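Local atomic coordinates of sporozoite-specific SAG protein (Toxoplasma gondii, PDB entry 2WNK), a protein that is a SAG2-related surface antigen of the sporozoite stage, built of two SRS domains, and probably takes part in attachment to host cells. Residues 59-70 and 81-90; 147-158 and 200-210. All coordinates share one frame; numbering follows the deposited sequence.

Contact 1. Residues 59-70 and 81-90; sequences LKDVLKSASLAQ and DFTLTVDALP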
loop_
_atom_site.group_PDB
_atom_site.type_symbol
_atom_site.label_atom_id
_atom_site.label_comp_id
_atom_site.label_asym_id
_atom_site.label_seq_id
_atom_site.Cartn_x
_atom_site.Cartn_y
_atom_site.Cartn_z
ATOM N N LEU A 59 11.461 16.190 2.536
ATOM C CA LEU A 59 10.577 15.088 2.228
ATOM C C LEU A 59 10.637 14.647 0.748
ATOM O O LEU A 59 10.608 13.448 0.457
ATOM C CB LEU A 59 9.139 15.433 2.635
ATOM C CG LEU A 59 8.093 14.399 2.223
ATOM C CD1 LEU A 59 8.318 13.044 2.888
ATOM C CD2 LEU A 59 6.704 14.915 2.581
ATOM N N LYS A 60 10.671 15.585 -0.199
ATOM C CA LYS A 60 10.633 15.173 -1.619
ATOM C C LYS A 60 11.887 14.463 -2.106
ATOM O O LYS A 60 11.875 13.845 -3.184
ATOM C CB LYS A 60 10.339 16.332 -2.560
ATOM C CG LYS A 60 10.892 17.656 -2.129
ATOM C CD LYS A 60 9.875 18.270 -1.167
ATOM C CE LYS A 60 8.486 17.562 -1.232
ATOM N NZ LYS A 60 7.606 17.756 -0.015
ATOM N N ASP A 61 12.956 14.592 -1.332
ATOM C CA ASP A 61 14.241 13.937 -1.606
ATOM C C ASP A 61 14.329 12.551 -0.986
ATOM O O ASP A 61 15.322 11.821 -1.213
ATOM C CB ASP A 61 15.371 14.783 -1.037
ATOM C CG ASP A 61 15.584 16.041 -1.815
ATOM O OD1 ASP A 61 15.278 16.032 -3.028
ATOM O OD2 ASP A 61 16.067 17.026 -1.220
ATOM N N VAL A 62 13.350 12.209 -0.148
ATOM C CA VAL A 62 13.271 10.847 0.412
ATOM C C VAL A 62 12.071 10.075 -0.105
ATOM O O VAL A 62 12.157 8.892 -0.429
ATOM C CB VAL A 62 13.259 10.879 1.946
ATOM C CG1 VAL A 62 13.176 9.479 2.498
ATOM C CG2 VAL A 62 14.507 11.533 2.417
ATOM N N LEU A 63 10.936 10.762 -0.197
ATOM C CA LEU A 63 9.742 10.212 -0.813
ATOM C C LEU A 63 9.268 11.235 -1.842
ATOM O O LEU A 63 8.745 12.293 -1.486
ATOM C CB LEU A 63 8.657 9.970 0.246
ATOM C CG LEU A 63 8.961 8.929 1.322
ATOM C CD1 LEU A 63 7.876 9.013 2.399
ATOM C CD2 LEU A 63 9.016 7.526 0.726
ATOM N N LYS A 64 9.464 10.910 -3.111
ATOM C CA LYS A 64 9.316 11.869 -4.202
ATOM C C LYS A 64 7.890 12.373 -4.435
ATOM O O LYS A 64 7.708 13.460 -4.994
ATOM C CB LYS A 64 9.845 11.267 -5.506
ATOM C CG LYS A 64 11.267 10.738 -5.457
ATOM C CD LYS A 64 12.301 11.860 -5.476
ATOM C CE LYS A 64 13.675 11.329 -5.907
ATOM N NZ LYS A 64 14.096 10.092 -5.161
ATOM N N SER A 65 6.884 11.585 -4.068
ATOM C CA SER A 65 5.504 12.032 -4.227
ATOM C C SER A 65 4.715 11.778 -2.944
ATOM O O SER A 65 3.978 10.816 -2.828
ATOM C CB SER A 65 4.821 11.398 -5.457
ATOM O OG SER A 65 5.167 10.037 -5.606
ATOM N N ALA A 66 4.929 12.639 -1.963
ATOM C CA ALA A 66 4.318 12.488 -0.661
ATOM C C ALA A 66 4.076 13.889 -0.120
ATOM O O ALA A 66 4.643 14.858 -0.623
ATOM C CB ALA A 66 5.242 11.736 0.250
ATOM N N SER A 67 3.225 13.989 0.888
ATOM C CA SER A 67 3.018 15.253 1.556
ATOM C C SER A 67 2.654 15.023 3.011
ATOM O O SER A 67 2.068 13.998 3.332
ATOM C CB SER A 67 1.881 16.006 0.857
ATOM O OG SER A 67 0.698 15.235 0.907
ATOM N N LEU A 68 3.000 15.991 3.870
ATOM C CA LEU A 68 2.609 16.000 5.267
ATOM C C LEU A 68 1.752 17.241 5.507
ATOM O O LEU A 68 2.182 18.355 5.180
ATOM C CB LEU A 68 3.845 16.123 6.176
ATOM C CG LEU A 68 3.696 15.914 7.683
ATOM C CD1 LEU A 68 3.341 14.453 8.079
ATOM C CD2 LEU A 68 5.002 16.342 8.339
ATOM N N ALA A 69 0.579 17.037 6.104
ATOM C CA ALA A 69 -0.300 18.141 6.541
ATOM C C ALA A 69 -0.333 18.202 8.058
ATOM O O ALA A 69 -0.093 17.204 8.730
ATOM C CB ALA A 69 -1.709 17.957 5.995
ATOM N N GLN A 70 -0.627 19.389 8.587
ATOM C CA GLN A 70 -0.698 19.617 10.022
ATOM C C GLN A 70 -2.013 20.297 10.339
ATOM O O GLN A 70 -2.449 21.168 9.591
ATOM C CB GLN A 70 0.425 20.555 10.448
ATOM C CG GLN A 70 0.438 20.867 11.935
ATOM C CD GLN A 70 1.464 21.949 12.318
ATOM O OE1 GLN A 70 1.227 23.141 12.122
ATOM N NE2 GLN A 70 2.579 21.538 12.892
ATOM N N ASP A 81 -2.286 17.344 15.013
ATOM C CA ASP A 81 -2.568 16.154 14.214
ATOM C C ASP A 81 -1.887 16.256 12.859
ATOM O O ASP A 81 -1.963 17.288 12.186
ATOM C CB ASP A 81 -4.086 16.052 13.993
ATOM C CG ASP A 81 -4.854 15.607 15.247
ATOM O OD1 ASP A 81 -4.273 15.055 16.198
ATOM O OD2 ASP A 81 -6.090 15.775 15.270
ATOM N N PHE A 82 -1.204 15.177 12.469
ATOM C CA PHE A 82 -0.438 15.146 11.240
ATOM C C PHE A 82 -0.956 14.075 10.300
ATOM O O PHE A 82 -1.349 12.997 10.756
ATOM C CB PHE A 82 1.039 14.881 11.552
ATOM C CG PHE A 82 1.643 15.968 12.354
ATOM C CD1 PHE A 82 1.630 15.915 13.750
ATOM C CD2 PHE A 82 2.082 17.115 11.727
ATOM C CE1 PHE A 82 2.117 16.983 14.489
ATOM C CE2 PHE A 82 2.571 18.173 12.468
ATOM C CZ PHE A 82 2.588 18.108 13.847
ATOM N N THR A 83 -0.862 14.354 9.001
ATOM C CA THR A 83 -1.310 13.414 7.956
ATOM C C THR A 83 -0.216 13.283 6.916
ATOM O O THR A 83 0.120 14.251 6.249
ATOM C CB THR A 83 -2.623 13.925 7.286
ATOM O OG1 THR A 83 -3.590 14.136 8.306
ATOM C CG2 THR A 83 -3.182 12.897 6.315
ATOM N N LEU A 84 0.345 12.082 6.773
ATOM C CA LEU A 84 1.360 11.855 5.778
ATOM C C LEU A 84 0.683 11.057 4.684
ATOM O O LEU A 84 0.178 9.953 4.934
ATOM C CB LEU A 84 2.535 11.038 6.337
ATOM C CG LEU A 84 3.554 10.723 5.227
ATOM C CD1 LEU A 84 4.415 11.974 4.961
ATOM C CD2 LEU A 84 4.432 9.465 5.564
ATOM N N THR A 85 0.656 11.632 3.483
ATOM C CA THR A 85 0.115 10.957 2.323
ATOM C C THR A 85 1.240 10.533 1.414
ATOM O O THR A 85 2.120 11.331 1.110
ATOM C CB THR A 85 -0.782 11.905 1.537
ATOM O OG1 THR A 85 -1.897 12.254 2.354
ATOM C CG2 THR A 85 -1.308 11.218 0.264
ATOM N N VAL A 86 1.239 9.263 1.006
ATOM C CA VAL A 86 2.255 8.753 0.093
ATOM C C VAL A 86 1.597 8.367 -1.234
ATOM O O VAL A 86 1.016 7.283 -1.358
ATOM C CB VAL A 86 3.000 7.551 0.683
ATOM C CG1 VAL A 86 4.101 7.116 -0.263
ATOM C CG2 VAL A 86 3.592 7.919 2.053
ATOM N N ASP A 87 1.720 9.268 -2.208
ATOM C CA ASP A 87 1.015 9.207 -3.491
ATOM C C ASP A 87 1.590 8.095 -4.382
ATOM O O ASP A 87 0.853 7.407 -5.089
ATOM C CB ASP A 87 1.101 10.577 -4.215
ATOM C CG ASP A 87 0.341 11.704 -3.477
ATOM O OD1 ASP A 87 -0.833 11.503 -3.132
ATOM O OD2 ASP A 87 0.921 12.793 -3.227
ATOM N N ALA A 88 2.910 7.929 -4.359
ATOM C CA ALA A 88 3.555 6.842 -5.093
ATOM C C ALA A 88 4.586 6.209 -4.180
ATOM O O ALA A 88 5.273 6.929 -3.443
ATOM C CB ALA A 88 4.218 7.361 -6.379
ATOM N N LEU A 89 4.664 4.877 -4.165
ATOM C CA LEU A 89 5.640 4.192 -3.301
ATOM C C LEU A 89 7.041 4.275 -3.896
ATOM O O LEU A 89 7.206 4.287 -5.111
ATOM C CB LEU A 89 5.257 2.728 -3.026
ATOM C CG LEU A 89 3.929 2.456 -2.307
ATOM C CD1 LEU A 89 3.677 0.977 -2.137
ATOM C CD2 LEU A 89 3.990 3.107 -0.951
ATOM N N PRO A 90 8.044 4.363 -3.035
ATOM C CA PRO A 90 9.416 4.490 -3.512
ATOM C C PRO A 90 9.885 3.179 -4.146
ATOM O O PRO A 90 9.295 2.129 -3.908
ATOM C CB PRO A 90 10.203 4.779 -2.230
ATOM C CG PRO A 90 9.398 4.159 -1.145
ATOM C CD PRO A 90 7.956 4.308 -1.563
HETATM O O HOH W 1 -1.137 14.704 3.767
#
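Strands 66-70 and 81-86 run antiparallel (167° between their directions, axes 4.6 Å apart at the closest) as the two arms of a beta hairpin. S67 with T85 and A69 with T83 are the hydrogen-bonded pairs; N of A69, for instance, reaches O of T83 at 2.8 Å. Where the ladder gives out, O of S65 takes N of D87 at 2.8 Å and, weakly, N of A88, so one carbonyl holds the turn that leads the chain away toward P90.

The face carrying A66, L68, L84, V86 and F82 is largely apolar, with Q70 at its end. L68 and L84 cross at about a right angle, CD1 of L68 resting on CB of L84 at 3.9 Å. Beyond them, Q70 runs alongside F82 with its chain extended from a CG anti to the backbone N (chi1 180°). That shape carries its methylenes past the ring and leaves NE2 at the ring edge, 3.4 Å from CE2 of F82, the amide plane turned 64° from the ring. At the other end, CD2 of L63 lies against CG of P90 at 3.9 Å, and both side chains touch V127 of the facing sheet.

The other face carries the hydroxyls of S67, T83 and T85 beside the methyl of A69. A water there donates to O of T83 at 2.8 Å and is hydrogen-bonded to OG1 of T85, so it is held mainly by strand 81-86 and only weakly joined to OG of S67 across the pair.

The chemistry is thus two-sided: the leucines turn inward to strands 94-101 and 121-127 and F82 packs on F26 and C28 of the neighbouring strand 22-28, whereas hydroxyls and a bound water dress the outer face of this SRS domain.

Contact 2. Residues 147-158 and 200-210; sequences ITAANSDTSFVC and SGLIKLSVTDL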
loop_
_atom_site.group_PDB
_atom_site.type_symbol
_atom_site.label_atom_id
_atom_site.label_comp_id
_atom_site.label_asym_id
_atom_site.label_seq_id
_atom_site.Cartn_x
_atom_site.Cartn_y
_atom_site.Cartn_z
ATOM N N ILE A 147 -0.763 -15.980 -19.232
ATOM C CA ILE A 147 0.174 -17.006 -18.813
ATOM C C ILE A 147 0.437 -17.814 -20.085
ATOM O O ILE A 147 -0.503 -18.378 -20.678
ATOM C CB ILE A 147 -0.476 -17.949 -17.753
ATOM C CG1 ILE A 147 -0.617 -17.199 -16.421
ATOM C CG2 ILE A 147 0.377 -19.187 -17.521
ATOM C CD1 ILE A 147 0.747 -16.950 -15.727
ATOM N N THR A 148 1.702 -17.938 -20.485
ATOM C CA THR A 148 2.034 -18.584 -21.737
ATOM C C THR A 148 2.962 -19.753 -21.486
ATOM O O THR A 148 3.355 -20.428 -22.442
ATOM C CB THR A 148 2.703 -17.598 -22.720
ATOM O OG1 THR A 148 3.854 -17.004 -22.099
ATOM C CG2 THR A 148 1.727 -16.475 -23.033
ATOM N N ALA A 149 3.446 -19.902 -20.252
ATOM C CA ALA A 149 4.376 -21.039 -19.937
ATOM C C ALA A 149 3.879 -21.845 -18.728
ATOM O O ALA A 149 3.242 -21.283 -17.801
ATOM C CB ALA A 149 5.762 -20.504 -19.623
ATOM N N ALA A 150 4.207 -23.131 -18.744
ATOM C CA ALA A 150 4.031 -23.947 -17.535
ATOM C C ALA A 150 4.892 -23.395 -16.412
ATOM O O ALA A 150 5.861 -22.606 -16.668
ATOM C CB ALA A 150 4.361 -25.440 -17.778
ATOM N N ASN A 151 4.512 -23.702 -15.164
ATOM C CA ASN A 151 5.367 -23.340 -14.016
ATOM C C ASN A 151 5.751 -21.878 -14.023
ATOM O O ASN A 151 6.930 -21.518 -13.823
ATOM C CB ASN A 151 6.623 -24.198 -14.063
ATOM C CG ASN A 151 6.284 -25.637 -14.232
ATOM O OD1 ASN A 151 5.534 -26.191 -13.434
ATOM N ND2 ASN A 151 6.771 -26.235 -15.294
ATOM N N SER A 152 4.726 -21.049 -14.138
ATOM C CA SER A 152 4.961 -19.603 -14.183
ATOM C C SER A 152 3.858 -18.814 -13.493
ATOM O O SER A 152 2.811 -19.380 -13.130
ATOM C CB SER A 152 5.176 -19.144 -15.640
ATOM O OG SER A 152 3.928 -19.061 -16.356
ATOM N N ASP A 153 4.095 -17.521 -13.339
ATOM C CA ASP A 153 3.173 -16.621 -12.619
ATOM C C ASP A 153 3.021 -15.283 -13.278
ATOM O O ASP A 153 3.900 -14.883 -14.054
ATOM C CB ASP A 153 3.548 -16.508 -11.120
ATOM C CG ASP A 153 4.967 -15.987 -10.864
ATOM O OD1 ASP A 153 5.281 -14.848 -11.259
ATOM O OD2 ASP A 153 5.761 -16.667 -10.245
ATOM N N THR A 154 1.898 -14.619 -12.984
ATOM C CA THR A 154 1.679 -13.237 -13.411
ATOM C C THR A 154 0.986 -12.546 -12.241
ATOM O O THR A 154 0.305 -13.164 -11.435
ATOM C CB THR A 154 0.820 -13.134 -14.727
ATOM O OG1 THR A 154 0.898 -11.804 -15.260
ATOM C CG2 THR A 154 -0.639 -13.519 -14.499
ATOM N N SER A 155 1.231 -11.249 -12.126
ATOM C CA SER A 155 0.838 -10.456 -10.913
ATOM C C SER A 155 0.011 -9.243 -11.349
ATOM O O SER A 155 0.279 -8.647 -12.415
ATOM C CB SER A 155 2.049 -10.144 -10.041
ATOM O OG SER A 155 2.562 -11.421 -9.575
ATOM N N PHE A 156 -0.807 -8.716 -10.441
ATOM C CA PHE A 156 -1.263 -7.372 -10.504
ATOM C C PHE A 156 -1.626 -6.815 -9.166
ATOM O O PHE A 156 -1.579 -7.542 -8.167
ATOM C CB PHE A 156 -2.585 -7.455 -11.327
ATOM C CG PHE A 156 -3.645 -8.402 -10.731
ATOM C CD1 PHE A 156 -4.633 -7.841 -9.905
ATOM C CD2 PHE A 156 -3.668 -9.777 -10.980
ATOM C CE1 PHE A 156 -5.618 -8.648 -9.340
ATOM C CE2 PHE A 156 -4.643 -10.630 -10.398
ATOM C CZ PHE A 156 -5.624 -10.054 -9.570
ATOM N N VAL A 157 -1.947 -5.524 -9.161
ATOM C CA VAL A 157 -2.307 -4.810 -7.917
ATOM C C VAL A 157 -3.720 -4.248 -8.007
ATOM O O VAL A 157 -4.032 -3.531 -8.959
ATOM C CB VAL A 157 -1.326 -3.679 -7.645
ATOM C CG1 VAL A 157 -1.769 -2.828 -6.393
ATOM C CG2 VAL A 157 0.079 -4.226 -7.520
ATOM N N CYS A 158 -4.551 -4.517 -7.001
ATOM C CA CYS A 158 -5.831 -3.818 -6.871
ATOM C C CYS A 158 -5.488 -2.473 -6.226
ATOM O O CYS A 158 -5.167 -2.435 -5.034
ATOM C CB CYS A 158 -6.830 -4.646 -6.013
ATOM S SG CYS A 158 -7.503 -6.148 -6.788
ATOM N N SER A 200 -0.565 -4.647 0.420
ATOM C CA SER A 200 -0.120 -3.850 -0.724
ATOM C C SER A 200 -1.096 -3.912 -1.893
ATOM O O SER A 200 -0.998 -3.131 -2.831
ATOM C CB SER A 200 1.176 -4.410 -1.238
ATOM O OG SER A 200 1.002 -5.802 -1.523
ATOM N N GLY A 201 -2.021 -4.862 -1.838
ATOM C CA GLY A 201 -2.990 -5.066 -2.928
ATOM C C GLY A 201 -2.448 -5.963 -4.008
ATOM O O GLY A 201 -3.127 -6.242 -5.005
ATOM N N LEU A 202 -1.247 -6.457 -3.795
ATOM C CA LEU A 202 -0.643 -7.401 -4.755
ATOM C C LEU A 202 -1.265 -8.780 -4.780
ATOM O O LEU A 202 -1.508 -9.394 -3.731
ATOM C CB LEU A 202 0.867 -7.493 -4.474
ATOM C CG LEU A 202 1.662 -8.413 -5.373
ATOM C CD1 LEU A 202 1.677 -7.819 -6.772
ATOM C CD2 LEU A 202 3.085 -8.414 -4.813
ATOM N N ILE A 203 -1.545 -9.260 -5.991
ATOM C CA ILE A 203 -2.010 -10.617 -6.204
ATOM C C ILE A 203 -1.079 -11.306 -7.205
ATOM O O ILE A 203 -0.744 -10.769 -8.238
ATOM C CB ILE A 203 -3.420 -10.599 -6.801
ATOM C CG1 ILE A 203 -4.413 -9.978 -5.785
ATOM C CG2 ILE A 203 -3.890 -11.974 -7.219
ATOM C CD1 ILE A 203 -4.656 -10.917 -4.572
ATOM N N LYS A 204 -0.699 -12.521 -6.890
ATOM C CA LYS A 204 0.075 -13.388 -7.822
ATOM C C LYS A 204 -0.770 -14.612 -8.181
ATOM O O LYS A 204 -1.261 -15.357 -7.303
ATOM C CB LYS A 204 1.388 -13.875 -7.168
ATOM C CG LYS A 204 2.191 -14.787 -8.149
ATOM C CD LYS A 204 3.483 -15.347 -7.520
ATOM C CE LYS A 204 4.428 -14.200 -7.237
ATOM N NZ LYS A 204 5.604 -14.823 -6.504
ATOM N N LEU A 205 -0.867 -14.856 -9.476
ATOM C CA LEU A 205 -1.552 -16.041 -9.993
ATOM C C LEU A 205 -0.450 -16.968 -10.513
ATOM O O LEU A 205 0.356 -16.553 -11.362
ATOM C CB LEU A 205 -2.447 -15.646 -11.169
ATOM C CG LEU A 205 -3.017 -16.928 -11.820
ATOM C CD1 LEU A 205 -3.966 -17.685 -10.855
ATOM C CD2 LEU A 205 -3.701 -16.574 -13.126
ATOM N N SER A 206 -0.444 -18.214 -10.023
ATOM C CA SER A 206 0.579 -19.247 -10.360
ATOM C C SER A 206 -0.051 -20.441 -11.042
ATOM O O SER A 206 -1.100 -20.974 -10.589
ATOM C CB SER A 206 1.260 -19.729 -9.062
ATOM O OG SER A 206 1.972 -18.578 -8.484
ATOM N N VAL A 207 0.645 -20.952 -12.039
ATOM C CA VAL A 207 0.241 -22.163 -12.696
ATOM C C VAL A 207 1.366 -23.176 -12.660
ATOM O O VAL A 207 2.501 -22.821 -12.724
ATOM C CB VAL A 207 -0.233 -21.975 -14.173
ATOM C CG1 VAL A 207 -1.290 -20.922 -14.305
ATOM C CG2 VAL A 207 0.898 -21.820 -15.089
ATOM N N THR A 208 1.014 -24.441 -12.563
ATOM C CA THR A 208 1.989 -25.461 -12.838
ATOM C C THR A 208 1.892 -26.018 -14.255
ATOM O O THR A 208 2.529 -25.551 -15.121
ATOM C CB THR A 208 2.003 -26.585 -11.786
ATOM O OG1 THR A 208 0.802 -27.344 -11.826
ATOM C CG2 THR A 208 2.147 -25.985 -10.446
ATOM N N ASP A 209 0.948 -26.918 -14.496
ATOM C CA ASP A 209 0.802 -27.436 -15.824
ATOM C C ASP A 209 -0.162 -26.493 -16.507
ATOM O O ASP A 209 -1.087 -26.033 -15.885
ATOM C CB ASP A 209 0.171 -28.817 -15.827
ATOM C CG ASP A 209 1.064 -29.879 -15.235
ATOM O OD1 ASP A 209 2.244 -29.857 -15.387
ATOM O OD2 ASP A 209 0.528 -30.759 -14.629
ATOM N N LEU A 210 0.050 -26.273 -17.792
ATOM C CA LEU A 210 -0.954 -25.564 -18.571
ATOM C C LEU A 210 -2.172 -26.448 -18.782
ATOM O O LEU A 210 -2.062 -27.681 -18.819
ATOM C CB LEU A 210 -0.358 -25.114 -19.917
ATOM C CG LEU A 210 0.732 -24.031 -19.810
ATOM C CD1 LEU A 210 1.417 -23.852 -21.157
ATOM C CD2 LEU A 210 0.192 -22.734 -19.254
HETATM O O HOH W 2 4.168 -28.739 -13.652
#
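The second SRS domain has a four-stranded mixed sheet, and its central antiparallel pair, 152-158 and 202-207, is joined here. L205 N to T154 O and I203 N to F156 O, both 2.8 Å, are nearly straight bonds. At one end N151 and S152 both face V207, a G1 bulge: N of N151 bonds in plane to a lone pair of T208 O at 2.7 Å, while N of S152 reaches V207 O only weakly. A water bridges OD1 of N151 and OD1 of D209. At the other end N of C158 comes to O of G201 from above the carbonyl plane.

F156 has CG between its backbone N and carbonyl carbon (chi1 57°), which lays the ring beside I203: CB of I203 sits over one face, 3.8 Å from the centroid, a CH-pi contact. I165 closes on both residues. Near the bulge CG2 of I147 lies against CG2 of V207 at 3.6 Å, the two side chains running in opposite directions, and L210 packs its isobutyl end against the backbone of A149 and A150.

The opposite face carries D153, S155 and K204. The aliphatic part of K204 crosses D153, CD 3.7 Å from CG of D153; NZ stops 4.2 Å from OD2, too far for a salt bridge.

C158 is disulfide-bonded to C221 of strand 215-222, a link between sheets characteristic of the disulfide-pinned SRS beta sandwich.

Contact 1 and contact 2 belong to different SRS domains and follow one another along the chain. Their centres are about 31 Å apart on opposite sides of the chain's centre, yet their nearest atoms are about 6 Å apart and do not touch. Each pairs antiparallel strands whose apolar face turns to a second sheet: contact 1 is a local hairpin, whereas contact 2 brings together segments separated by 41 residues. Near the junction of the domains, L89 of contact 1 touches A130, S155 and L202 of contact 2 touch A133, and C158 O accepts a hydrogen bond from K19 of the first domain.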